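Long-range contact in putative esterase/lipase/thioesterase (PDB 2PBL), which is probably a hydrolase of the alpha/beta-hydrolase fold that cleaves ester or thioester bonds, its natural substrate being unknown: residues P196-V209 / D221-D233. Numbering follows the deposited sequence.
Sequences PVEMQNRYDAKVTV and DQAIWLVEAWDAD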
loop_
_atom_site.group_PDB
_atom_site.type_symbol
_atom_site.label_atom_id
_atom_site.label_comp_id
_atom_site.label_asym_id
_atom_site.label_seq_id
_atom_site.Cartn_x
_atom_site.Cartn_y
_atom_site.Cartn_z
ATOM N N PRO A 196 -10.364 4.829 6.876
ATOM C CA PRO A 196 -10.332 3.531 7.526
ATOM C C PRO A 196 -10.761 3.544 9.003
ATOM O O PRO A 196 -11.382 2.596 9.456
ATOM C CB PRO A 196 -8.854 3.144 7.356
ATOM C CG PRO A 196 -8.506 3.760 6.109
ATOM C CD PRO A 196 -9.127 5.043 6.104
ATOM N N VAL A 197 -10.469 4.613 9.753
ATOM C CA VAL A 197 -10.904 4.650 11.146
ATOM C C VAL A 197 -12.434 4.598 11.268
ATOM O O VAL A 197 -12.936 4.167 12.296
ATOM C CB VAL A 197 -10.392 5.880 11.949
ATOM C CG1 VAL A 197 -8.938 5.875 12.032
ATOM C CG2 VAL A 197 -10.932 7.192 11.371
ATOM N N GLU A 198 -13.147 4.977 10.208
ATOM C CA GLU A 198 -14.627 4.957 10.189
ATOM C C GLU A 198 -15.282 3.630 9.861
ATOM O O GLU A 198 -16.501 3.484 9.956
ATOM C CB GLU A 198 -15.117 5.985 9.177
ATOM C CG GLU A 198 -14.711 7.353 9.557
ATOM C CD GLU A 198 -15.315 7.790 10.884
ATOM O OE1 GLU A 198 -16.552 7.701 11.024
ATOM O OE2 GLU A 198 -14.533 8.214 11.768
HETATM N N MSE A 199 -14.477 2.659 9.443
HETATM C CA MSE A 199 -14.997 1.390 8.993
HETATM C C MSE A 199 -15.341 0.549 10.146
HETATM O O MSE A 199 -14.501 0.243 10.970
HETATM C CB MSE A 199 -13.973 0.692 8.106
HETATM C CG MSE A 199 -13.900 1.264 6.802
HETATM SE SE MSE A 199 -12.178 0.605 5.930
HETATM C CE MSE A 199 -12.303 -1.342 6.133
ATOM N N GLN A 200 -16.608 0.173 10.204
ATOM C CA GLN A 200 -17.085 -0.655 11.288
ATOM C C GLN A 200 -17.183 -2.094 10.905
ATOM O O GLN A 200 -17.102 -2.966 11.760
ATOM C CB GLN A 200 -18.422 -0.117 11.757
ATOM C CG GLN A 200 -18.380 1.349 12.138
ATOM C CD GLN A 200 -17.351 1.646 13.226
ATOM O OE1 GLN A 200 -16.944 0.756 13.998
ATOM N NE2 GLN A 200 -16.908 2.905 13.282
ATOM N N ASN A 201 -17.328 -2.376 9.626
ATOM C CA ASN A 201 -17.460 -3.733 9.185
ATOM C C ASN A 201 -16.202 -4.088 8.484
ATOM O O ASN A 201 -15.802 -3.375 7.566
ATOM C CB ASN A 201 -18.645 -3.847 8.235
ATOM C CG ASN A 201 -19.920 -3.357 8.869
ATOM O OD1 ASN A 201 -20.566 -2.430 8.356
ATOM N ND2 ASN A 201 -20.253 -3.923 10.039
ATOM N N ARG A 202 -15.534 -5.151 8.939
ATOM C CA ARG A 202 -14.310 -5.547 8.299
ATOM C C ARG A 202 -14.210 -7.043 8.114
ATOM O O ARG A 202 -14.673 -7.790 8.942
ATOM C CB ARG A 202 -13.116 -5.055 9.102
ATOM C CG ARG A 202 -13.109 -3.541 9.253
ATOM C CD ARG A 202 -11.960 -3.051 10.029
ATOM N NE ARG A 202 -11.848 -3.618 11.376
ATOM C CZ ARG A 202 -12.447 -3.152 12.464
ATOM N NH1 ARG A 202 -13.265 -2.107 12.417
ATOM N NH2 ARG A 202 -12.226 -3.753 13.627
ATOM N N TYR A 203 -13.701 -7.462 6.975
ATOM C CA TYR A 203 -13.364 -8.845 6.798
ATOM C C TYR A 203 -12.402 -9.244 7.911
ATOM O O TYR A 203 -11.592 -8.437 8.401
ATOM C CB TYR A 203 -12.679 -9.098 5.457
ATOM C CG TYR A 203 -13.626 -9.017 4.260
ATOM C CD1 TYR A 203 -14.644 -9.951 4.107
ATOM C CD2 TYR A 203 -13.466 -8.051 3.273
ATOM C CE1 TYR A 203 -15.483 -9.897 3.058
ATOM C CE2 TYR A 203 -14.305 -7.998 2.200
ATOM C CZ TYR A 203 -15.324 -8.923 2.095
ATOM O OH TYR A 203 -16.145 -8.900 0.994
ATOM N N ASP A 204 -12.499 -10.510 8.290
ATOM C CA ASP A 204 -11.665 -11.071 9.310
ATOM C C ASP A 204 -10.262 -11.237 8.722
ATOM O O ASP A 204 -10.063 -11.924 7.682
ATOM C CB ASP A 204 -12.202 -12.434 9.745
ATOM C CG ASP A 204 -13.570 -12.340 10.427
ATOM O OD1 ASP A 204 -14.594 -12.313 9.725
ATOM O OD2 ASP A 204 -13.587 -12.326 11.658
ATOM N N ALA A 205 -9.296 -10.638 9.397
ATOM C CA ALA A 205 -7.890 -10.672 8.947
ATOM C C ALA A 205 -7.045 -10.094 10.063
ATOM O O ALA A 205 -7.545 -9.286 10.839
ATOM C CB ALA A 205 -7.689 -9.877 7.710
ATOM N N LYS A 206 -5.794 -10.545 10.171
ATOM C CA LYS A 206 -4.910 -10.016 11.200
ATOM C C LYS A 206 -4.307 -8.759 10.568
ATOM O O LYS A 206 -3.615 -8.824 9.522
ATOM C CB LYS A 206 -3.824 -11.016 11.569
ATOM C CG LYS A 206 -3.049 -10.666 12.847
ATOM C CD LYS A 206 -2.032 -11.794 13.150
ATOM C CE LYS A 206 -1.353 -11.759 14.547
ATOM N NZ LYS A 206 -0.411 -12.993 14.692
ATOM N N VAL A 207 -4.554 -7.635 11.219
ATOM C CA VAL A 207 -4.092 -6.353 10.779
ATOM C C VAL A 207 -2.958 -5.900 11.716
ATOM O O VAL A 207 -3.117 -5.884 12.917
ATOM C CB VAL A 207 -5.224 -5.271 10.853
ATOM C CG1 VAL A 207 -4.654 -3.886 10.363
ATOM C CG2 VAL A 207 -6.414 -5.667 10.029
ATOM N N THR A 208 -1.846 -5.485 11.121
ATOM C CA THR A 208 -0.684 -5.008 11.875
ATOM C C THR A 208 -0.280 -3.672 11.247
ATOM O O THR A 208 0.078 -3.629 10.081
ATOM C CB THR A 208 0.490 -6.005 11.833
ATOM O OG1 THR A 208 0.083 -7.295 12.331
ATOM C CG2 THR A 208 1.655 -5.491 12.708
ATOM N N VAL A 209 -0.375 -2.602 12.022
ATOM C CA VAL A 209 0.016 -1.276 11.568
ATOM C C VAL A 209 1.505 -1.126 11.851
ATOM O O VAL A 209 1.988 -1.272 12.975
ATOM C CB VAL A 209 -0.812 -0.173 12.212
ATOM C CG1 VAL A 209 -0.447 1.194 11.595
ATOM C CG2 VAL A 209 -2.280 -0.472 12.044
ATOM N N ASP A 221 0.792 9.442 14.499
ATOM C CA ASP A 221 -0.594 9.629 14.925
ATOM C C ASP A 221 -1.574 8.820 14.041
ATOM O O ASP A 221 -2.423 8.089 14.538
ATOM C CB ASP A 221 -0.979 11.116 14.885
ATOM C CG ASP A 221 -0.210 11.938 15.912
ATOM O OD1 ASP A 221 0.439 11.301 16.763
ATOM O OD2 ASP A 221 -0.209 13.197 15.834
ATOM N N GLN A 222 -1.418 8.968 12.741
ATOM C CA GLN A 222 -2.234 8.232 11.780
ATOM C C GLN A 222 -2.183 6.714 12.073
ATOM O O GLN A 222 -3.193 6.025 11.965
ATOM C CB GLN A 222 -1.761 8.526 10.346
ATOM C CG GLN A 222 -2.092 9.922 9.821
ATOM C CD GLN A 222 -3.539 10.101 9.416
ATOM O OE1 GLN A 222 -4.336 9.164 9.441
ATOM N NE2 GLN A 222 -3.891 11.326 9.066
ATOM N N ALA A 223 -1.028 6.206 12.486
ATOM C CA ALA A 223 -0.877 4.785 12.776
ATOM C C ALA A 223 -1.655 4.372 14.016
ATOM O O ALA A 223 -2.432 3.437 13.977
ATOM C CB ALA A 223 0.588 4.420 12.897
ATOM N N ILE A 224 -1.429 5.056 15.130
ATOM C CA ILE A 224 -2.090 4.735 16.384
ATOM C C ILE A 224 -3.604 4.945 16.284
ATOM O O ILE A 224 -4.374 4.228 16.942
ATOM C CB ILE A 224 -1.450 5.510 17.581
ATOM C CG1 ILE A 224 -1.977 5.010 18.939
ATOM C CG2 ILE A 224 -1.716 6.980 17.496
ATOM C CD1 ILE A 224 -1.547 3.658 19.322
ATOM N N TRP A 225 -4.050 5.919 15.483
ATOM C CA TRP A 225 -5.480 6.048 15.266
ATOM C C TRP A 225 -6.092 4.774 14.689
ATOM O O TRP A 225 -7.176 4.355 15.164
ATOM C CB TRP A 225 -5.872 7.235 14.422
ATOM C CG TRP A 225 -5.637 8.539 15.114
ATOM C CD1 TRP A 225 -5.722 8.798 16.461
ATOM C CD2 TRP A 225 -5.306 9.776 14.487
ATOM N NE1 TRP A 225 -5.429 10.119 16.697
ATOM C CE2 TRP A 225 -5.165 10.739 15.508
ATOM C CE3 TRP A 225 -5.102 10.161 13.171
ATOM C CZ2 TRP A 225 -4.841 12.077 15.235
ATOM C CZ3 TRP A 225 -4.781 11.492 12.891
ATOM C CH2 TRP A 225 -4.641 12.431 13.934
ATOM N N LEU A 226 -5.393 4.158 13.724
ATOM C CA LEU A 226 -5.873 2.913 13.093
ATOM C C LEU A 226 -5.831 1.761 14.108
ATOM O O LEU A 226 -6.785 0.961 14.254
ATOM C CB LEU A 226 -5.057 2.575 11.815
ATOM C CG LEU A 226 -5.667 1.410 11.000
ATOM C CD1 LEU A 226 -7.141 1.608 10.704
ATOM C CD2 LEU A 226 -4.913 1.096 9.711
ATOM N N VAL A 227 -4.717 1.691 14.833
ATOM C CA VAL A 227 -4.530 0.700 15.874
ATOM C C VAL A 227 -5.670 0.785 16.898
ATOM O O VAL A 227 -6.295 -0.243 17.251
ATOM C CB VAL A 227 -3.130 0.829 16.533
ATOM C CG1 VAL A 227 -3.056 -0.059 17.741
ATOM C CG2 VAL A 227 -2.040 0.517 15.556
ATOM N N GLU A 228 -5.979 2.010 17.359
ATOM C CA GLU A 228 -7.069 2.209 18.304
ATOM C C GLU A 228 -8.450 1.823 17.788
ATOM O O GLU A 228 -9.205 1.135 18.484
ATOM C CB GLU A 228 -7.152 3.667 18.734
ATOM C CG GLU A 228 -6.080 4.064 19.717
ATOM C CD GLU A 228 -6.107 5.545 20.081
ATOM O OE1 GLU A 228 -6.762 6.373 19.376
ATOM O OE2 GLU A 228 -5.431 5.851 21.080
ATOM N N ALA A 229 -8.784 2.304 16.596
ATOM C CA ALA A 229 -10.105 2.053 15.999
ATOM C C ALA A 229 -10.391 0.566 15.776
ATOM O O ALA A 229 -11.482 0.103 16.013
ATOM C CB ALA A 229 -10.213 2.778 14.704
ATOM N N TRP A 230 -9.381 -0.178 15.357
ATOM C CA TRP A 230 -9.553 -1.593 14.962
ATOM C C TRP A 230 -8.965 -2.601 15.933
ATOM O O TRP A 230 -8.967 -3.831 15.672
ATOM C CB TRP A 230 -8.830 -1.760 13.616
ATOM C CG TRP A 230 -9.442 -1.108 12.374
ATOM C CD1 TRP A 230 -10.415 -0.143 12.305
ATOM C CD2 TRP A 230 -9.015 -1.339 11.014
ATOM N NE1 TRP A 230 -10.675 0.164 10.989
ATOM C CE2 TRP A 230 -9.826 -0.562 10.182
ATOM C CE3 TRP A 230 -8.075 -2.214 10.425
ATOM C CZ2 TRP A 230 -9.679 -0.552 8.814
ATOM C CZ3 TRP A 230 -7.961 -2.223 9.018
ATOM C CH2 TRP A 230 -8.764 -1.400 8.242
ATOM N N ASP A 231 -8.423 -2.117 17.043
ATOM C CA ASP A 231 -7.687 -2.992 17.935
ATOM C C ASP A 231 -6.638 -3.843 17.145
ATOM O O ASP A 231 -6.539 -5.090 17.311
ATOM C CB ASP A 231 -8.690 -3.851 18.693
ATOM C CG ASP A 231 -8.088 -4.541 19.907
ATOM O OD1 ASP A 231 -6.949 -4.196 20.323
ATOM O OD2 ASP A 231 -8.779 -5.445 20.446
ATOM N N ALA A 232 -5.872 -3.187 16.267
ATOM C CA ALA A 232 -4.916 -3.888 15.423
ATOM C C ALA A 232 -3.610 -4.060 16.164
ATOM O O ALA A 232 -3.407 -3.397 17.178
ATOM C CB ALA A 232 -4.667 -3.097 14.124
ATOM N N ASP A 233 -2.736 -4.970 15.700
ATOM C CA ASP A 233 -1.357 -5.033 16.228
ATOM C C ASP A 233 -0.672 -3.724 15.769
ATOM O O ASP A 233 -1.155 -3.029 14.855
ATOM C CB ASP A 233 -0.554 -6.250 15.747
ATOM C CG ASP A 233 -1.030 -7.591 16.386
ATOM O OD1 ASP A 233 -2.056 -7.579 17.099
ATOM O OD2 ASP A 233 -0.379 -8.648 16.167
HETATM O O HOH W 1 -14.493 -1.044 15.021
HETATM O O HOH W 2 -13.933 1.364 15.145
HETATM O O HOH W 3 1.240 -8.895 14.202
#
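Pro196 meets Trp230 through its carbonyl: the indole NE1 donates to Pro196 O over 3.0 Å, a bent bond that arrives above the carbonyl plane, while Met199 N reaches the same oxygen from the opposite face. Proline, with no amide hydrogen, suits the start of this 3-10 turn, and its CB rests on CZ2 of the indole. Val197 then sets its branched CB against Ala229 CB, 4.2 Å away, the small alanine letting the helix come close to the turn. The selenomethionine Met199 brings its selenium to the edge of the six-membered ring, 5.3 Å from the centroid. Arg202 lies flat over one indole face, its guanidinium plane 11° from the ring; CD sits 3.3 Å from Trp230 CE2, and the bend at chi3 (-57°) then folds NE and the guanidinium back over the five-membered ring, where a weak bond from NH1 to Met199 O steadies the group. Leu226 CD1 covers the other face, so replacing Trp230 by an alanine would probably open a gap between Arg202 and Leu226 and leave Pro196 O without its indole donor. Val207 turns both methyls to the ring's CE3 edge, and its carbonyl accepts from Asp233 N. Thr208 OG1 shares a water with Asp233 OD2. Val209 wedges its methyls among Ala223, Leu226 and Val227, its N donating almost straight (171°) to Asp233 O. Helix residues 221-230 thus run roughly antiparallel to strand residues 206-209, within the right-handed beta-alpha-beta unit 206-212, 217-230, 233-237, whose last strand edges the sheet, with helix 138-145 alongside Pro196 and Trp230.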